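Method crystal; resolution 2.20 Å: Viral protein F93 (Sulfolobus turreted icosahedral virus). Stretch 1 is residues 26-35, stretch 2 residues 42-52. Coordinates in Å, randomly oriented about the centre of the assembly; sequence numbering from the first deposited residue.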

ATOM      1  N   GLU B  26       9.348 -22.037  -5.673  1.00 50.38           N
ATOM      2  CA  GLU B  26       9.271 -22.246  -7.110  1.00 51.57           C
ATOM      3  C   GLU B  26       8.321 -21.209  -7.671  1.00 50.53           C
ATOM      4  O   GLU B  26       7.276 -20.944  -7.084  1.00 52.08           O
ATOM      5  CB  GLU B  26       8.773 -23.654  -7.446  1.00 51.16           C
ATOM      6  CG  GLU B  26       9.792 -24.751  -7.170  1.00 56.59           C
ATOM      7  CD  GLU B  26       9.222 -26.154  -7.333  1.00 51.40           C
ATOM      8  OE1 GLU B  26       8.070 -26.292  -7.794  1.00 60.36           O
ATOM      9  OE2 GLU B  26       9.937 -27.124  -6.996  1.00 62.33           O
ATOM     10  N   LYS B  27       8.709 -20.620  -8.797  1.00 48.74           N
ATOM     11  CA  LYS B  27       7.942 -19.560  -9.450  1.00 49.23           C
ATOM     12  C   LYS B  27       6.512 -19.991  -9.793  1.00 45.98           C
ATOM     13  O   LYS B  27       5.576 -19.211  -9.640  1.00 47.44           O
ATOM     14  CB  LYS B  27       8.678 -19.115 -10.718  1.00 47.08           C
ATOM     15  CG  LYS B  27       8.180 -17.834 -11.376  1.00 48.63           C
ATOM     16  CD  LYS B  27       8.920 -17.639 -12.704  1.00 50.74           C
ATOM     17  CE  LYS B  27       8.556 -16.343 -13.397  1.00 44.44           C
ATOM     18  NZ  LYS B  27       9.508 -16.044 -14.513  1.00 50.36           N
ATOM     19  N   LYS B  28       6.350 -21.235 -10.232  1.00 46.74           N
ATOM     20  CA  LYS B  28       5.039 -21.745 -10.662  1.00 49.11           C
ATOM     21  C   LYS B  28       4.008 -21.872  -9.532  1.00 50.11           C
ATOM     22  O   LYS B  28       2.826 -22.112  -9.790  1.00 51.86           O
ATOM     23  CB  LYS B  28       5.191 -23.093 -11.380  1.00 47.42           C
ATOM     24  CG  LYS B  28       5.730 -24.247 -10.524  1.00 54.48           C
ATOM     25  CD  LYS B  28       6.050 -25.457 -11.392  1.00 48.57           C
ATOM     26  CE  LYS B  28       6.595 -26.620 -10.579  1.00 59.84           C
ATOM     27  NZ  LYS B  28       6.640 -27.889 -11.374  1.00 46.96           N
ATOM     28  N   ARG B  29       4.453 -21.719  -8.289  1.00 49.33           N
ATOM     29  CA  ARG B  29       3.574 -21.859  -7.138  1.00 49.99           C
ATOM     30  C   ARG B  29       3.187 -20.525  -6.506  1.00 49.42           C
ATOM     31  O   ARG B  29       2.295 -20.488  -5.668  1.00 49.86           O
ATOM     32  CB  ARG B  29       4.222 -22.787  -6.109  1.00 49.32           C
ATOM     33  CG  ARG B  29       4.117 -24.246  -6.534  1.00 47.34           C
ATOM     34  CD  ARG B  29       5.116 -25.156  -5.870  1.00 53.40           C
ATOM     35  NE  ARG B  29       5.096 -26.471  -6.520  1.00 85.60           N
ATOM     36  CZ  ARG B  29       5.753 -27.550  -6.099  1.00 70.04           C
ATOM     37  NH1 ARG B  29       6.514 -27.507  -5.011  1.00 93.16           N
ATOM     38  NH2 ARG B  29       5.647 -28.684  -6.782  1.00 68.04           N
ATOM     39  N   LEU B  30       3.831 -19.438  -6.925  1.00 47.58           N
ATOM     40  CA  LEU B  30       3.620 -18.137  -6.292  1.00 49.90           C
ATOM     41  C   LEU B  30       2.166 -17.694  -6.357  1.00 47.34           C
ATOM     42  O   LEU B  30       1.608 -17.267  -5.357  1.00 47.71           O
ATOM     43  CB  LEU B  30       4.520 -17.068  -6.930  1.00 50.53           C
ATOM     44  CG  LEU B  30       4.384 -15.643  -6.387  1.00 54.05           C
ATOM     45  CD1 LEU B  30       4.591 -15.599  -4.872  1.00 48.34           C
ATOM     46  CD2 LEU B  30       5.359 -14.719  -7.101  1.00 51.98           C
ATOM     47  N   ARG B  31       1.554 -17.800  -7.533  1.00 51.26           N
ATOM     48  CA  ARG B  31       0.183 -17.316  -7.721  1.00 51.77           C
ATOM     49  C   ARG B  31      -0.786 -18.065  -6.804  1.00 51.22           C
ATOM     50  O   ARG B  31      -1.605 -17.449  -6.122  1.00 48.17           O
ATOM     51  CB  ARG B  31      -0.255 -17.447  -9.189  1.00 52.18           C
ATOM     52  CG  ARG B  31      -1.570 -16.734  -9.488  1.00 54.05           C
ATOM     53  CD  ARG B  31      -2.003 -16.841 -10.953  1.00 49.29           C
ATOM     54  NE  ARG B  31      -3.390 -16.391 -11.103  1.00 47.75           N
ATOM     55  CZ  ARG B  31      -4.073 -16.364 -12.246  1.00 52.07           C
ATOM     56  NH1 ARG B  31      -3.518 -16.750 -13.391  1.00 39.46           N
ATOM     57  NH2 ARG B  31      -5.326 -15.942 -12.245  1.00 47.28           N
ATOM     58  N   SER B  32      -0.676 -19.393  -6.797  1.00 49.94           N
ATOM     59  CA  SER B  32      -1.487 -20.248  -5.930  1.00 49.70           C
ATOM     60  C   SER B  32      -1.283 -19.930  -4.454  1.00 49.37           C
ATOM     61  O   SER B  32      -2.245 -19.849  -3.700  1.00 49.72           O
ATOM     62  CB  SER B  32      -1.141 -21.719  -6.166  1.00 47.27           C
ATOM     63  OG  SER B  32      -1.455 -22.097  -7.489  1.00 61.78           O
ATOM     64  N   GLU B  33      -0.023 -19.775  -4.051  1.00 50.80           N
ATOM     65  CA  GLU B  33       0.329 -19.455  -2.669  1.00 49.00           C
ATOM     66  C   GLU B  33      -0.349 -18.176  -2.204  1.00 48.47           C
ATOM     67  O   GLU B  33      -0.925 -18.127  -1.123  1.00 48.86           O
ATOM     68  CB  GLU B  33       1.846 -19.296  -2.528  1.00 50.70           C
ATOM     69  CG  GLU B  33       2.599 -20.592  -2.370  1.00 49.01           C
ATOM     70  CD  GLU B  33       2.318 -21.261  -1.037  1.00 52.74           C
ATOM     71  OE1 GLU B  33       2.615 -20.655   0.017  1.00 56.69           O
ATOM     72  OE2 GLU B  33       1.802 -22.396  -1.051  1.00 62.20           O
ATOM     73  N   ILE B  34      -0.257 -17.138  -3.026  1.00 51.19           N
ATOM     74  CA  ILE B  34      -0.903 -15.859  -2.749  1.00 49.96           C
ATOM     75  C   ILE B  34      -2.412 -16.027  -2.602  1.00 48.64           C
ATOM     76  O   ILE B  34      -3.017 -15.476  -1.677  1.00 46.96           O
ATOM     77  CB  ILE B  34      -0.613 -14.842  -3.867  1.00 50.30           C
ATOM     78  CG1 ILE B  34       0.847 -14.393  -3.814  1.00 55.23           C
ATOM     79  CG2 ILE B  34      -1.529 -13.632  -3.751  1.00 51.58           C
ATOM     80  CD1 ILE B  34       1.285 -13.628  -5.058  1.00 54.02           C
ATOM     81  N   LEU B  35      -3.017 -16.783  -3.516  1.00 48.50           N
ATOM     82  CA  LEU B  35      -4.455 -17.026  -3.458  1.00 49.40           C
ATOM     83  C   LEU B  35      -4.863 -17.753  -2.175  1.00 51.05           C
ATOM     84  O   LEU B  35      -5.838 -17.370  -1.522  1.00 52.27           O
ATOM     85  CB  LEU B  35      -4.939 -17.823  -4.676  1.00 49.08           C
ATOM     86  CG  LEU B  35      -6.451 -18.085  -4.734  1.00 51.06           C
ATOM     87  CD1 LEU B  35      -7.251 -16.770  -4.655  1.00 52.83           C
ATOM     88  CD2 LEU B  35      -6.802 -18.869  -5.983  1.00 52.75           C
ATOM     89  N   ILE B  42      -4.175 -12.649  -8.212  1.00 54.05           N
ATOM     90  CA  ILE B  42      -3.484 -11.733  -9.116  1.00 52.32           C
ATOM     91  C   ILE B  42      -3.316 -12.438 -10.463  1.00 48.85           C
ATOM     92  O   ILE B  42      -2.781 -13.547 -10.528  1.00 43.93           O
ATOM     93  CB  ILE B  42      -2.108 -11.304  -8.559  1.00 53.22           C
ATOM     94  CG1 ILE B  42      -2.242 -10.757  -7.131  1.00 62.84           C
ATOM     95  CG2 ILE B  42      -1.483 -10.248  -9.454  1.00 53.16           C
ATOM     96  CD1 ILE B  42      -0.913 -10.451  -6.462  1.00 53.64           C
ATOM     97  N   SER B  43      -3.782 -11.798 -11.531  1.00 48.13           N
ATOM     98  CA  SER B  43      -3.653 -12.345 -12.881  1.00 48.09           C
ATOM     99  C   SER B  43      -2.175 -12.462 -13.281  1.00 46.74           C
ATOM    100  O   SER B  43      -1.313 -11.788 -12.706  1.00 45.95           O
ATOM    101  CB  SER B  43      -4.417 -11.470 -13.877  1.00 46.52           C
ATOM    102  OG  SER B  43      -3.907 -10.147 -13.883  1.00 51.71           O
ATOM    103  N   ASP B  44      -1.887 -13.326 -14.249  1.00 46.29           N
ATOM    104  CA  ASP B  44      -0.508 -13.518 -14.728  1.00 48.46           C
ATOM    105  C   ASP B  44       0.079 -12.235 -15.322  1.00 49.94           C
ATOM    106  O   ASP B  44       1.228 -11.878 -15.049  1.00 49.99           O
ATOM    107  CB  ASP B  44      -0.449 -14.631 -15.779  1.00 48.02           C
ATOM    108  CG  ASP B  44      -0.844 -15.996 -15.221  1.00 50.67           C
ATOM    109  OD1 ASP B  44      -0.607 -16.242 -14.022  1.00 67.89           O
ATOM    110  OD2 ASP B  44      -1.385 -16.826 -15.986  1.00 62.78           O
ATOM    111  N   GLY B  45      -0.717 -11.550 -16.135  1.00 48.41           N
ATOM    112  CA  GLY B  45      -0.275 -10.333 -16.801  1.00 50.28           C
ATOM    113  C   GLY B  45       0.100  -9.212 -15.846  1.00 51.55           C
ATOM    114  O   GLY B  45       0.786  -8.278 -16.245  1.00 50.61           O
ATOM    115  N   VAL B  46      -0.358  -9.301 -14.592  1.00 51.43           N
ATOM    116  CA  VAL B  46       0.021  -8.350 -13.549  1.00 48.52           C
ATOM    117  C   VAL B  46       1.138  -8.905 -12.674  1.00 52.79           C
ATOM    118  O   VAL B  46       2.082  -8.190 -12.353  1.00 52.81           O
ATOM    119  CB  VAL B  46      -1.178  -7.970 -12.660  1.00 51.01           C
ATOM    120  CG1 VAL B  46      -0.734  -7.077 -11.485  1.00 48.37           C
ATOM    121  CG2 VAL B  46      -2.245  -7.266 -13.490  1.00 43.25           C
ATOM    122  N   LEU B  47       1.042 -10.179 -12.305  1.00 49.14           N
ATOM    123  CA  LEU B  47       1.977 -10.773 -11.354  1.00 48.45           C
ATOM    124  C   LEU B  47       3.402 -10.871 -11.869  1.00 47.71           C
ATOM    125  O   LEU B  47       4.329 -10.428 -11.202  1.00 48.88           O
ATOM    126  CB  LEU B  47       1.513 -12.173 -10.953  1.00 46.52           C
ATOM    127  CG  LEU B  47       2.347 -12.889  -9.887  1.00 47.52           C
ATOM    128  CD1 LEU B  47       2.245 -12.163  -8.551  1.00 44.32           C
ATOM    129  CD2 LEU B  47       1.893 -14.334  -9.759  1.00 45.27           C
ATOM    130  N   TYR B  48       3.583 -11.472 -13.043  1.00 46.90           N
ATOM    131  CA  TYR B  48       4.934 -11.794 -13.499  1.00 48.59           C
ATOM    132  C   TYR B  48       5.786 -10.569 -13.837  1.00 49.43           C
ATOM    133  O   TYR B  48       6.988 -10.592 -13.608  1.00 52.03           O
ATOM    134  CB  TYR B  48       4.906 -12.820 -14.630  1.00 48.83           C
ATOM    135  CG  TYR B  48       4.407 -14.164 -14.139  1.00 50.85           C
ATOM    136  CD1 TYR B  48       5.172 -14.931 -13.268  1.00 67.84           C
ATOM    137  CD2 TYR B  48       3.159 -14.648 -14.511  1.00 55.15           C
ATOM    138  CE1 TYR B  48       4.715 -16.157 -12.793  1.00 68.19           C
ATOM    139  CE2 TYR B  48       2.692 -15.868 -14.041  1.00 56.82           C
ATOM    140  CZ  TYR B  48       3.476 -16.622 -13.185  1.00 66.03           C
ATOM    141  OH  TYR B  48       3.019 -17.838 -12.722  1.00 65.30           O
ATOM    142  N   PRO B  49       5.178  -9.502 -14.389  1.00 52.08           N
ATOM    143  CA  PRO B  49       5.901  -8.229 -14.472  1.00 50.26           C
ATOM    144  C   PRO B  49       6.380  -7.677 -13.134  1.00 50.46           C
ATOM    145  O   PRO B  49       7.482  -7.127 -13.076  1.00 46.82           O
ATOM    146  CB  PRO B  49       4.874  -7.287 -15.117  1.00 48.47           C
ATOM    147  CG  PRO B  49       4.058  -8.178 -15.936  1.00 50.16           C
ATOM    148  CD  PRO B  49       3.880  -9.411 -15.072  1.00 51.07           C
ATOM    149  N   LEU B  50       5.567  -7.808 -12.078  1.00 48.57           N
ATOM    150  CA  LEU B  50       5.995  -7.415 -10.724  1.00 49.53           C
ATOM    151  C   LEU B  50       7.195  -8.243 -10.284  1.00 48.56           C
ATOM    152  O   LEU B  50       8.160  -7.714  -9.741  1.00 47.98           O
ATOM    153  CB  LEU B  50       4.860  -7.575  -9.699  1.00 49.32           C
ATOM    154  CG  LEU B  50       3.628  -6.673  -9.842  1.00 51.74           C
ATOM    155  CD1 LEU B  50       2.586  -7.030  -8.775  1.00 52.43           C
ATOM    156  CD2 LEU B  50       3.988  -5.190  -9.774  1.00 43.86           C
ATOM    157  N   ILE B  51       7.118  -9.551 -10.522  1.00 49.83           N
ATOM    158  CA  ILE B  51       8.222 -10.456 -10.247  1.00 48.41           C
ATOM    159  C   ILE B  51       9.480 -10.041 -11.011  1.00 48.42           C
ATOM    160  O   ILE B  51      10.565  -9.997 -10.434  1.00 46.83           O
ATOM    161  CB  ILE B  51       7.864 -11.924 -10.609  1.00 50.77           C
ATOM    162  CG1 ILE B  51       6.764 -12.456  -9.689  1.00 48.19           C
ATOM    163  CG2 ILE B  51       9.094 -12.824 -10.496  1.00 44.64           C
ATOM    164  CD1 ILE B  51       6.173 -13.764 -10.153  1.00 57.34           C
ATOM    165  N   ASP B  52       9.330  -9.728 -12.300  1.00 47.28           N
ATOM    166  CA  ASP B  52      10.472  -9.343 -13.136  1.00 47.06           C
ATOM    167  C   ASP B  52      11.176  -8.130 -12.563  1.00 47.63           C
ATOM    168  O   ASP B  52      12.400  -8.100 -12.473  1.00 49.13           O
ATOM    169  CB  ASP B  52      10.040  -9.047 -14.574  1.00 45.53           C
ATOM    170  CG  ASP B  52       9.704 -10.302 -15.365  1.00 48.88           C
ATOM    171  OD1 ASP B  52      10.016 -11.422 -14.901  1.00 46.91           O
ATOM    172  OD2 ASP B  52       9.124 -10.164 -16.464  1.00 52.87           O
TER
HETATM  173  O   HOH W   1       3.105 -18.437  -9.985  1.00 56.40           O
HETATM  174  O   HOH W   2      -3.038 -15.210  -6.547  1.00 38.97           O
HETATM  175  O   HOH W   3      -4.503 -14.477 -15.654  1.00 50.25           O

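Two helical segments of one chain meet here at a steep angle. Their N-to-C directions diverge by 109°, and the axes come no closer than 11.6 Å. About 515 Å² is buried, both sides summed.

Stretch 2 enters at Ile 42, where the backbones come nearest, its CA lying 6.8 Å from the CA of Arg 31. Its CA-to-CB bond points sideways, but the end of the side chain comes nearer, and CD1 lies 4.1 Å from CD1 of Ile 34. The main chain is served by water 2, which accepts from Ile 42 N (3.3 Å) and donates to Arg 31 O (2.7 Å), joining two backbones too far apart to bond directly. Ile 42 O sits over one face of the Arg 31 guanidinium, 3.0 Å from NE, yet the angle is too poor for a hydrogen bond.

Ser 43 occupies the N-cap position. Its side chain starts away from stretch 1, while its CA packs over the same guanidinium face, 4.0 Å from Arg 31 NH2. Its carbonyl oxygen accepts from Leu 47 N (2.9 Å), helping to start the helix.

Asp 44 supplies the charge. Its OD1 forms a salt bridge with Arg 31 NH1 at 3.0 Å; the hydrogen bond within it is weak, at 136°, so the hydrogen does not point squarely at the oxygen while the opposite charges still sit close. Water 3 accepts from Asp 44 N (3.2 Å) and, weakly, from Arg 31 NH1 (3.4 Å). Gly 45 and Val 46 then lie out of reach.

One turn on, Leu 47 points toward stretch 1 and fills the space between three residues. Its CD1 lies 3.9 Å from Ile 34 CD1 and 4.3 Å from Leu 30 CD2, while its CD2 meets Arg 31 CB at 3.8 Å. Arginine thus offers aliphatic carbon near its backbone and charge at its tip.

Tyr 48 combines both chemistries. Lys 27 CE approaches its ring obliquely, 3.7 Å from CD1, and Tyr 48 OH reaches water 1 at 2.8 Å. That water donates to Lys 27 O (2.6 Å) and accepts from Arg 31 N (3.0 Å), tying the ring's far end to the backbone of stretch 1.

Pro 49 and Leu 50 make no contact, and the helix kinks at Pro 49, whose nitrogen has no hydrogen to give. Ile 51 resumes the apolar pattern: its CD1 presses against Leu 30 CD2 at a tight 3.3 Å.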